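Local coordinates for fibronectin type III domain-containing protein (Simiduia agarivorans, PDB 6P2K), which belongs to glycoside hydrolase family 74 and, through this tandem beta-propeller part of a longer protein, probably hydrolyses beta-glucan chains such as xyloglucan, at residues A450-D455 with V514-A519; P521-M526 with M535-G540; A570-P575 with E619-A624. All coordinates share one frame; numbering follows the deposited sequence.

Contact 1. Residues A450-D455 with V514-A519; sequences AVDIAD and VAVSPA. With PE3 (3,6,9,12,15,18,21,24,27,30,33,36,39-tridecaoxahentetracontane-1,41-diol), chain V.
Asp452 and Val516 meet at the seam between two neighbouring beta-propeller blades, where the first strand of one blade, 447-456, runs beside the first strand of the next, 511-516. The two strands point in nearly the same direction, and their segment axes come within 6.2 Å, so side chains and water rather than paired backbones fill the interval. Val516 N donates to Asp452 OD2 at 3.0 Å, with an N-H...O angle of 159°; the donor stands above the carboxylate plane, 46° out of it. The other oxygen, Asp452 OD1, turns back to accept from Ile453 N at 2.8 Å, so a backbone N-H from each strand holds the carboxylate. Val516 CG2, anti to the carbonyl carbon and beside the backbone N, lies 3.7 Å from Asp452 CG. That same methyl packs on Ala454 CB at 3.8 Å. Farther back, a water bridges the strands by donating to Val451 O at 2.9 Å and Val514 O at 2.8 Å, while Ala450 CB lies against Val514 N. Zinc-binding Asp405 and Asp513 lie close by, and the polyether touches the other end, its C39 lying 3.6 Å from Ala454 O. The seam is therefore mixed: one carboxylate and one water satisfy main-chain polar groups between small apolar contacts, and the two N-H donors, one on each carboxylate oxygen, would probably stabilise the negative charge of Asp452.

Contact 2. Residues P521-M526 with M535-G540; sequences PAKVFM and MVEDIG
Met535 and Phe525 lie side by side and point the same way from a non-hydrogen-bonded pair of the hairpin formed by strands 524-528 and 532-536. The sulfur meets the ring obliquely: Met535 SD is 4.6 Å from the Phe525 centroid, 45° off the ring normal, with CE1 its nearest ring atom, a Met-aromatic contact. Lys523 crosses Met535 at a slant from another side, setting its CD 3.7 Å from the Met535 sulfur. The bend at chi3 (-64°) brings Lys523 CE beside Glu537 OE1, and NZ beyond it reaches the same oxygen at 3.2 Å, a weakly bonded salt bridge; the stronger partner of NZ is Glu580, by a salt bridge. Beneath this layer, Val524 and Val536 form a hydrogen-bonded pair, with Val524 N to Val536 O at 3.0 Å and Val536 N to Val524 O at 2.8 Å. Met526, folded at chi2 and chi3, brings CE to 3.8 Å from Val536 CG2. Past the strand end, Ile539 N donates to Ala522 O at 2.9 Å, while Asp538 N-caps helix 539-547, its OD1 accepting from Arg541 N and, weakly, from Gly540 N. The hairpin thus rests on backbone bonds and sulfur-rich apolar packing, whereas its ion pair, at an exposed glutamate, probably adds less.

Contact 3. Residues A570-P575 with E619-A624; sequences ARKIAP and EVEAWA
Lys572 faces Glu619 and Val620 across two nearly parallel strand segments, 572-575 and 619-624, whose axes approach to 6.1 Å with 17° between their directions, a spacing wider than backbone pairing within a sheet. These are the first strands of consecutive propeller blades, and side chains bridge them. Lys572 CG is anti to the backbone N (chi1 171°), and the chain passes over the main-chain carbonyl of the other strand, CG lying 3.3 Å from Val620 O. Its ammonium NZ ends 2.9 Å from Glu621 OE2 in a hydrogen-bonded salt bridge, meeting that oxygen from above the carboxylate plane, 57° out of it. Glu621 OE1 accepts from Gly698 N, which helps to fix the carboxylate. Arg571 lies alongside Glu619 without bonding it directly: NH2 is 4.1 Å from OE2, which stands well out of the guanidinium plane. A water joins them instead, 3.2 Å from Arg571 NH1 and 2.8 Å from Glu619 OE2. Both groups have firmer partners: Arg571 binds Asp617 and the carbonyls of Thr744 and Lys693, and Glu619 accepts from Ser696 N and Gly695 N. Ala574 supplies the apolar part, its CB 4.0 Å from Val620 CG1 and 4.2 Å from Ala622 CB. An alanine in place of Lys572 would probably leave Glu621 OE2 without its cation and open a gap over Val620 O. With cations on segment 570-575 and anions on 619-624, a salt bridge at Lys572 and a water-bridged pair of opposite charges at Arg571 probably help join the blades.

Contacts 1 and 3 are both seams between consecutive blades, with one further seam between them, each setting first strands of adjacent blades nearly parallel, whereas contact 2 lies within one blade and is antiparallel. Contacts 1 and 2 share a sheet: Ala515 O and Phe525 N are 2.8 Å apart, probably hydrogen-bonded. Contact 3 packs on both, Ile573 and Pro575 lying against Ala515 and Phe525. Contacts 1 and 2 are mostly buried, though Glu537 of contact 2 is exposed; contact 3 is only partly buried. The chemistry varies accordingly: a carboxylate bonded to main-chain N-H groups in contact 1, backbone pairing with methionine and aromatic packing in contact 2, and opposed charges with water in contact 3.

Contact 1. Residues A450-D455 with V514-A519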
loop_
_atom_site.group_PDB
_atom_site.type_symbol
_atom_site.label_atom_id
_atom_site.label_comp_id
_atom_site.label_asym_id
_atom_site.label_seq_id
_atom_site.Cartn_x
_atom_site.Cartn_y
_atom_site.Cartn_z
ATOM N N ALA B 450 0.279 -13.762 -32.127
ATOM C CA ALA B 450 -0.294 -12.460 -32.440
ATOM C C ALA B 450 -0.158 -11.535 -31.239
ATOM O O ALA B 450 -0.384 -11.951 -30.100
ATOM C CB ALA B 450 -1.770 -12.586 -32.845
ATOM N N VAL B 451 0.214 -10.280 -31.506
ATOM C CA VAL B 451 0.285 -9.230 -30.495
ATOM C C VAL B 451 -0.280 -7.944 -31.085
ATOM O O VAL B 451 -0.287 -7.749 -32.304
ATOM C CB VAL B 451 1.729 -8.995 -29.986
ATOM C CG1 VAL B 451 2.213 -10.184 -29.164
ATOM C CG2 VAL B 451 2.676 -8.728 -31.150
ATOM N N ASP B 452 -0.752 -7.059 -30.204
ATOM C CA ASP B 452 -1.253 -5.745 -30.594
ATOM C C ASP B 452 -1.325 -4.873 -29.345
ATOM O O ASP B 452 -1.102 -5.341 -28.226
ATOM C CB ASP B 452 -2.621 -5.844 -31.285
ATOM C CG ASP B 452 -2.831 -4.757 -32.334
ATOM O OD1 ASP B 452 -2.113 -3.731 -32.291
ATOM O OD2 ASP B 452 -3.717 -4.927 -33.203
ATOM N N ILE B 453 -1.631 -3.592 -29.547
ATOM C CA ILE B 453 -1.756 -2.625 -28.459
ATOM C C ILE B 453 -3.191 -2.118 -28.429
ATOM O O ILE B 453 -3.679 -1.565 -29.422
ATOM C CB ILE B 453 -0.775 -1.450 -28.607
ATOM C CG1 ILE B 453 0.647 -1.952 -28.873
ATOM C CG2 ILE B 453 -0.815 -0.566 -27.362
ATOM C CD1 ILE B 453 1.275 -2.694 -27.708
ATOM N N ALA B 454 -3.858 -2.289 -27.287
ATOM C CA ALA B 454 -5.229 -1.847 -27.079
ATOM C C ALA B 454 -5.257 -0.665 -26.108
ATOM O O ALA B 454 -4.219 -0.087 -25.764
ATOM C CB ALA B 454 -6.087 -3.010 -26.574
ATOM N N ASP B 455 -6.458 -0.318 -25.644
ATOM C CA ASP B 455 -6.665 0.858 -24.801
ATOM C C ASP B 455 -7.655 0.506 -23.695
ATOM O O ASP B 455 -8.837 0.279 -23.968
ATOM C CB ASP B 455 -7.177 2.034 -25.630
ATOM C CG ASP B 455 -7.770 3.129 -24.777
ATOM O OD1 ASP B 455 -7.067 3.606 -23.868
ATOM O OD2 ASP B 455 -8.936 3.511 -25.014
ATOM N N VAL B 514 -5.100 -11.667 -33.544
ATOM C CA VAL B 514 -5.788 -10.795 -32.604
ATOM C C VAL B 514 -5.505 -9.378 -33.071
ATOM O O VAL B 514 -4.346 -9.032 -33.321
ATOM C CB VAL B 514 -5.282 -11.004 -31.163
ATOM C CG1 VAL B 514 -5.843 -9.945 -30.232
ATOM C CG2 VAL B 514 -5.600 -12.410 -30.669
ATOM N N ALA B 515 -6.550 -8.567 -33.223
ATOM C CA ALA B 515 -6.358 -7.237 -33.781
ATOM C C ALA B 515 -7.261 -6.227 -33.094
ATOM O O ALA B 515 -8.421 -6.519 -32.783
ATOM C CB ALA B 515 -6.612 -7.227 -35.295
ATOM N N VAL B 516 -6.718 -5.030 -32.878
ATOM C CA VAL B 516 -7.406 -3.937 -32.203
ATOM C C VAL B 516 -8.006 -3.009 -33.252
ATOM O O VAL B 516 -7.375 -2.716 -34.279
ATOM C CB VAL B 516 -6.429 -3.183 -31.281
ATOM C CG1 VAL B 516 -7.106 -2.015 -30.615
ATOM C CG2 VAL B 516 -5.848 -4.133 -30.240
ATOM N N SER B 517 -9.227 -2.556 -33.008
ATOM C CA SER B 517 -9.873 -1.617 -33.922
ATOM C C SER B 517 -9.205 -0.253 -33.839
ATOM O O SER B 517 -9.162 0.335 -32.751
ATOM C CB SER B 517 -11.357 -1.485 -33.587
ATOM O OG SER B 517 -11.878 -0.248 -34.052
ATOM N N PRO B 518 -8.681 0.291 -34.942
ATOM C CA PRO B 518 -8.122 1.650 -34.879
ATOM C C PRO B 518 -9.169 2.706 -34.579
ATOM O O PRO B 518 -8.836 3.738 -33.987
ATOM C CB PRO B 518 -7.505 1.845 -36.271
ATOM C CG PRO B 518 -7.296 0.461 -36.804
ATOM C CD PRO B 518 -8.433 -0.351 -36.245
ATOM N N ALA B 519 -10.427 2.477 -34.965
ATOM C CA ALA B 519 -11.477 3.450 -34.687
ATOM C C ALA B 519 -11.851 3.462 -33.212
ATOM O O ALA B 519 -12.301 4.492 -32.698
ATOM C CB ALA B 519 -12.708 3.154 -35.541
HETATM O O43 PE3 V . -3.555 5.360 -24.443
HETATM C C42 PE3 V . -4.003 5.054 -25.765
HETATM C C41 PE3 V . -3.301 3.794 -26.274
HETATM O O40 PE3 V . -3.782 3.542 -27.601
HETATM C C39 PE3 V . -3.156 2.382 -28.164
HETATM C C38 PE3 V . -3.709 2.167 -29.567
HETATM O O37 PE3 V . -3.431 3.317 -30.386
HETATM O O HOH W 1 -1.794 -9.024 -34.370
#

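Contact 2. Residues P521-M526 with M535-G540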
loop_
_atom_site.group_PDB
_atom_site.type_symbol
_atom_site.label_atom_id
_atom_site.label_comp_id
_atom_site.label_asym_id
_atom_site.label_seq_id
_atom_site.Cartn_x
_atom_site.Cartn_y
_atom_site.Cartn_z
ATOM N N PRO B 521 -9.855 1.778 -30.035
ATOM C CA PRO B 521 -8.795 0.890 -29.535
ATOM C C PRO B 521 -9.139 0.160 -28.246
ATOM O O PRO B 521 -8.296 -0.592 -27.743
ATOM C CB PRO B 521 -7.608 1.843 -29.333
ATOM C CG PRO B 521 -8.230 3.190 -29.152
ATOM C CD PRO B 521 -9.460 3.196 -30.012
ATOM N N ALA B 522 -10.334 0.348 -27.690
ATOM C CA ALA B 522 -10.782 -0.498 -26.592
ATOM C C ALA B 522 -11.384 -1.806 -27.085
ATOM O O ALA B 522 -11.531 -2.745 -26.295
ATOM C CB ALA B 522 -11.801 0.251 -25.729
ATOM N N LYS B 523 -11.724 -1.887 -28.368
ATOM C CA LYS B 523 -12.388 -3.047 -28.951
ATOM C C LYS B 523 -11.356 -3.946 -29.620
ATOM O O LYS B 523 -10.535 -3.470 -30.411
ATOM C CB LYS B 523 -13.444 -2.597 -29.963
ATOM C CG LYS B 523 -14.091 -3.716 -30.762
ATOM C CD LYS B 523 -15.332 -3.210 -31.498
ATOM C CE LYS B 523 -16.404 -2.754 -30.516
ATOM N NZ LYS B 523 -17.603 -2.184 -31.204
ATOM N N VAL B 524 -11.400 -5.241 -29.303
ATOM C CA VAL B 524 -10.406 -6.204 -29.772
ATOM C C VAL B 524 -11.118 -7.367 -30.450
ATOM O O VAL B 524 -12.073 -7.921 -29.894
ATOM C CB VAL B 524 -9.518 -6.719 -28.620
ATOM C CG1 VAL B 524 -8.390 -7.585 -29.168
ATOM C CG2 VAL B 524 -8.957 -5.555 -27.802
ATOM N N PHE B 525 -10.646 -7.743 -31.640
ATOM C CA PHE B 525 -11.159 -8.883 -32.388
ATOM C C PHE B 525 -10.171 -10.043 -32.322
ATOM O O PHE B 525 -8.957 -9.838 -32.222
ATOM C CB PHE B 525 -11.402 -8.532 -33.861
ATOM C CG PHE B 525 -12.454 -7.486 -34.080
ATOM C CD1 PHE B 525 -13.788 -7.839 -34.203
ATOM C CD2 PHE B 525 -12.106 -6.148 -34.193
ATOM C CE1 PHE B 525 -14.759 -6.875 -34.415
ATOM C CE2 PHE B 525 -13.072 -5.178 -34.409
ATOM C CZ PHE B 525 -14.399 -5.541 -34.517
ATOM N N MET B 526 -10.700 -11.264 -32.400
ATOM C CA MET B 526 -9.871 -12.462 -32.427
ATOM C C MET B 526 -10.643 -13.584 -33.114
ATOM O O MET B 526 -11.867 -13.673 -32.991
ATOM C CB MET B 526 -9.453 -12.886 -31.013
ATOM C CG MET B 526 -10.622 -13.242 -30.098
ATOM S SD MET B 526 -10.447 -12.579 -28.424
ATOM C CE MET B 526 -10.644 -10.819 -28.726
ATOM N N MET B 535 -15.191 -11.106 -30.037
ATOM C CA MET B 535 -14.945 -9.687 -29.835
ATOM C C MET B 535 -14.931 -9.381 -28.347
ATOM O O MET B 535 -15.795 -9.853 -27.605
ATOM C CB MET B 535 -16.021 -8.852 -30.541
ATOM C CG MET B 535 -15.898 -7.355 -30.350
ATOM S SD MET B 535 -17.015 -6.455 -31.444
ATOM C CE MET B 535 -18.597 -6.778 -30.667
ATOM N N VAL B 536 -13.938 -8.613 -27.916
ATOM C CA VAL B 536 -13.962 -7.951 -26.618
ATOM C C VAL B 536 -14.434 -6.527 -26.876
ATOM O O VAL B 536 -13.702 -5.714 -27.452
ATOM C CB VAL B 536 -12.592 -7.984 -25.932
ATOM C CG1 VAL B 536 -12.616 -7.131 -24.671
ATOM C CG2 VAL B 536 -12.204 -9.422 -25.599
ATOM N N GLU B 537 -15.671 -6.232 -26.475
ATOM C CA GLU B 537 -16.267 -4.940 -26.802
ATOM C C GLU B 537 -15.481 -3.791 -26.179
ATOM O O GLU B 537 -15.244 -2.765 -26.828
ATOM C CB GLU B 537 -17.724 -4.911 -26.340
ATOM C CG GLU B 537 -18.394 -3.555 -26.470
ATOM C CD GLU B 537 -18.939 -3.315 -27.864
ATOM O OE1 GLU B 537 -18.985 -2.141 -28.296
ATOM O OE2 GLU B 537 -19.322 -4.304 -28.525
ATOM N N ASP B 538 -15.064 -3.950 -24.924
ATOM C CA ASP B 538 -14.291 -2.925 -24.227
ATOM C C ASP B 538 -13.328 -3.645 -23.296
ATOM O O ASP B 538 -13.761 -4.261 -22.317
ATOM C CB ASP B 538 -15.203 -1.974 -23.455
ATOM C CG ASP B 538 -14.456 -0.785 -22.873
ATOM O OD1 ASP B 538 -13.456 -0.990 -22.151
ATOM O OD2 ASP B 538 -14.872 0.363 -23.138
ATOM N N ILE B 539 -12.029 -3.570 -23.595
ATOM C CA ILE B 539 -11.062 -4.323 -22.810
ATOM C C ILE B 539 -10.888 -3.737 -21.413
ATOM O O ILE B 539 -10.517 -4.462 -20.483
ATOM C CB ILE B 539 -9.718 -4.406 -23.555
ATOM C CG1 ILE B 539 -8.769 -5.359 -22.823
ATOM C CG2 ILE B 539 -9.102 -3.018 -23.713
ATOM C CD1 ILE B 539 -7.486 -5.613 -23.547
ATOM N N GLY B 540 -11.166 -2.444 -21.232
ATOM C CA GLY B 540 -11.163 -1.891 -19.886
ATOM C C GLY B 540 -12.217 -2.529 -19.001
ATOM O O GLY B 540 -11.954 -2.864 -17.844
#

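Contact 3. Residues A570-P575 with E619-A624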
loop_
_atom_site.group_PDB
_atom_site.type_symbol
_atom_site.label_atom_id
_atom_site.label_comp_id
_atom_site.label_asym_id
_atom_site.label_seq_id
_atom_site.Cartn_x
_atom_site.Cartn_y
_atom_site.Cartn_z
ATOM N N ALA B 570 -8.351 -17.660 -39.487
ATOM C CA ALA B 570 -7.929 -16.343 -39.944
ATOM C C ALA B 570 -6.425 -16.197 -39.777
ATOM O O ALA B 570 -5.878 -16.534 -38.724
ATOM C CB ALA B 570 -8.650 -15.231 -39.180
ATOM N N ARG B 571 -5.761 -15.692 -40.815
ATOM C CA ARG B 571 -4.340 -15.385 -40.725
ATOM C C ARG B 571 -4.087 -13.946 -40.297
ATOM O O ARG B 571 -3.120 -13.681 -39.576
ATOM C CB ARG B 571 -3.658 -15.664 -42.068
ATOM C CG ARG B 571 -2.205 -15.200 -42.158
ATOM C CD ARG B 571 -1.294 -15.992 -41.234
ATOM N NE ARG B 571 0.115 -15.679 -41.470
ATOM C CZ ARG B 571 0.741 -14.623 -40.959
ATOM N NH1 ARG B 571 0.083 -13.775 -40.175
ATOM N NH2 ARG B 571 2.023 -14.417 -41.232
ATOM N N LYS B 572 -4.942 -13.015 -40.712
ATOM C CA LYS B 572 -4.828 -11.627 -40.297
ATOM C C LYS B 572 -6.217 -11.010 -40.246
ATOM O O LYS B 572 -7.035 -11.234 -41.141
ATOM C CB LYS B 572 -3.930 -10.823 -41.246
ATOM C CG LYS B 572 -3.963 -9.328 -40.984
ATOM C CD LYS B 572 -2.623 -8.667 -41.242
ATOM C CE LYS B 572 -2.628 -7.229 -40.739
ATOM N NZ LYS B 572 -1.529 -6.430 -41.345
ATOM N N ILE B 573 -6.476 -10.245 -39.191
ATOM C CA ILE B 573 -7.712 -9.489 -39.037
ATOM C C ILE B 573 -7.393 -8.021 -39.270
ATOM O O ILE B 573 -6.448 -7.485 -38.677
ATOM C CB ILE B 573 -8.341 -9.701 -37.651
ATOM C CG1 ILE B 573 -8.680 -11.177 -37.435
ATOM C CG2 ILE B 573 -9.581 -8.841 -37.496
ATOM C CD1 ILE B 573 -9.161 -11.487 -36.027
ATOM N N ALA B 574 -8.173 -7.374 -40.137
ATOM C CA ALA B 574 -7.971 -5.975 -40.506
ATOM C C ALA B 574 -9.242 -5.197 -40.195
ATOM O O ALA B 574 -10.135 -5.081 -41.051
ATOM C CB ALA B 574 -7.593 -5.845 -41.981
ATOM N N PRO B 575 -9.372 -4.656 -38.986
ATOM C CA PRO B 575 -10.539 -3.824 -38.677
ATOM C C PRO B 575 -10.523 -2.541 -39.490
ATOM O O PRO B 575 -9.466 -1.999 -39.821
ATOM C CB PRO B 575 -10.391 -3.536 -37.177
ATOM C CG PRO B 575 -9.408 -4.561 -36.674
ATOM C CD PRO B 575 -8.477 -4.796 -37.827
ATOM N N GLU B 619 -2.680 -12.499 -46.312
ATOM C CA GLU B 619 -2.926 -11.360 -45.441
ATOM C C GLU B 619 -3.871 -10.367 -46.101
ATOM O O GLU B 619 -3.993 -10.306 -47.329
ATOM C CB GLU B 619 -1.624 -10.638 -45.085
ATOM C CG GLU B 619 -0.724 -11.381 -44.121
ATOM C CD GLU B 619 0.642 -10.739 -44.029
ATOM O OE1 GLU B 619 1.128 -10.251 -45.073
ATOM O OE2 GLU B 619 1.227 -10.717 -42.923
ATOM N N VAL B 620 -4.526 -9.571 -45.261
ATOM C CA VAL B 620 -5.317 -8.430 -45.704
ATOM C C VAL B 620 -5.002 -7.255 -44.788
ATOM O O VAL B 620 -4.755 -7.437 -43.590
ATOM C CB VAL B 620 -6.828 -8.745 -45.717
ATOM C CG1 VAL B 620 -7.341 -9.030 -44.305
ATOM C CG2 VAL B 620 -7.609 -7.609 -46.370
ATOM N N GLU B 621 -4.974 -6.052 -45.360
ATOM C CA GLU B 621 -4.749 -4.827 -44.607
ATOM C C GLU B 621 -5.742 -3.771 -45.061
ATOM O O GLU B 621 -5.992 -3.622 -46.261
ATOM C CB GLU B 621 -3.319 -4.298 -44.796
ATOM C CG GLU B 621 -2.966 -3.092 -43.925
ATOM C CD GLU B 621 -2.208 -3.464 -42.664
ATOM O OE1 GLU B 621 -0.961 -3.337 -42.671
ATOM O OE2 GLU B 621 -2.852 -3.876 -41.672
ATOM N N ALA B 622 -6.296 -3.036 -44.101
ATOM C CA ALA B 622 -7.221 -1.945 -44.378
ATOM C C ALA B 622 -6.715 -0.688 -43.690
ATOM O O ALA B 622 -6.383 -0.720 -42.500
ATOM C CB ALA B 622 -8.638 -2.283 -43.902
ATOM N N TRP B 623 -6.651 0.413 -44.433
ATOM C CA TRP B 623 -6.164 1.670 -43.879
ATOM C C TRP B 623 -6.722 2.822 -44.703
ATOM O O TRP B 623 -7.260 2.627 -45.796
ATOM C CB TRP B 623 -4.632 1.699 -43.831
ATOM C CG TRP B 623 -3.962 1.985 -45.142
ATOM C CD1 TRP B 623 -3.491 3.190 -45.571
ATOM C CD2 TRP B 623 -3.669 1.045 -46.186
ATOM N NE1 TRP B 623 -2.928 3.063 -46.818
ATOM C CE2 TRP B 623 -3.024 1.756 -47.218
ATOM C CE3 TRP B 623 -3.892 -0.328 -46.349
ATOM C CZ2 TRP B 623 -2.600 1.141 -48.400
ATOM C CZ3 TRP B 623 -3.474 -0.936 -47.522
ATOM C CH2 TRP B 623 -2.835 -0.199 -48.533
ATOM N N ALA B 624 -6.590 4.028 -44.156
ATOM C CA ALA B 624 -7.121 5.241 -44.762
ATOM C C ALA B 624 -5.990 6.216 -45.056
ATOM O O ALA B 624 -5.048 6.348 -44.266
ATOM C CB ALA B 624 -8.153 5.912 -43.847
HETATM O O HOH W 2 0.766 -10.681 -40.212
HETATM O O HOH W 3 -6.915 -2.215 -39.433
#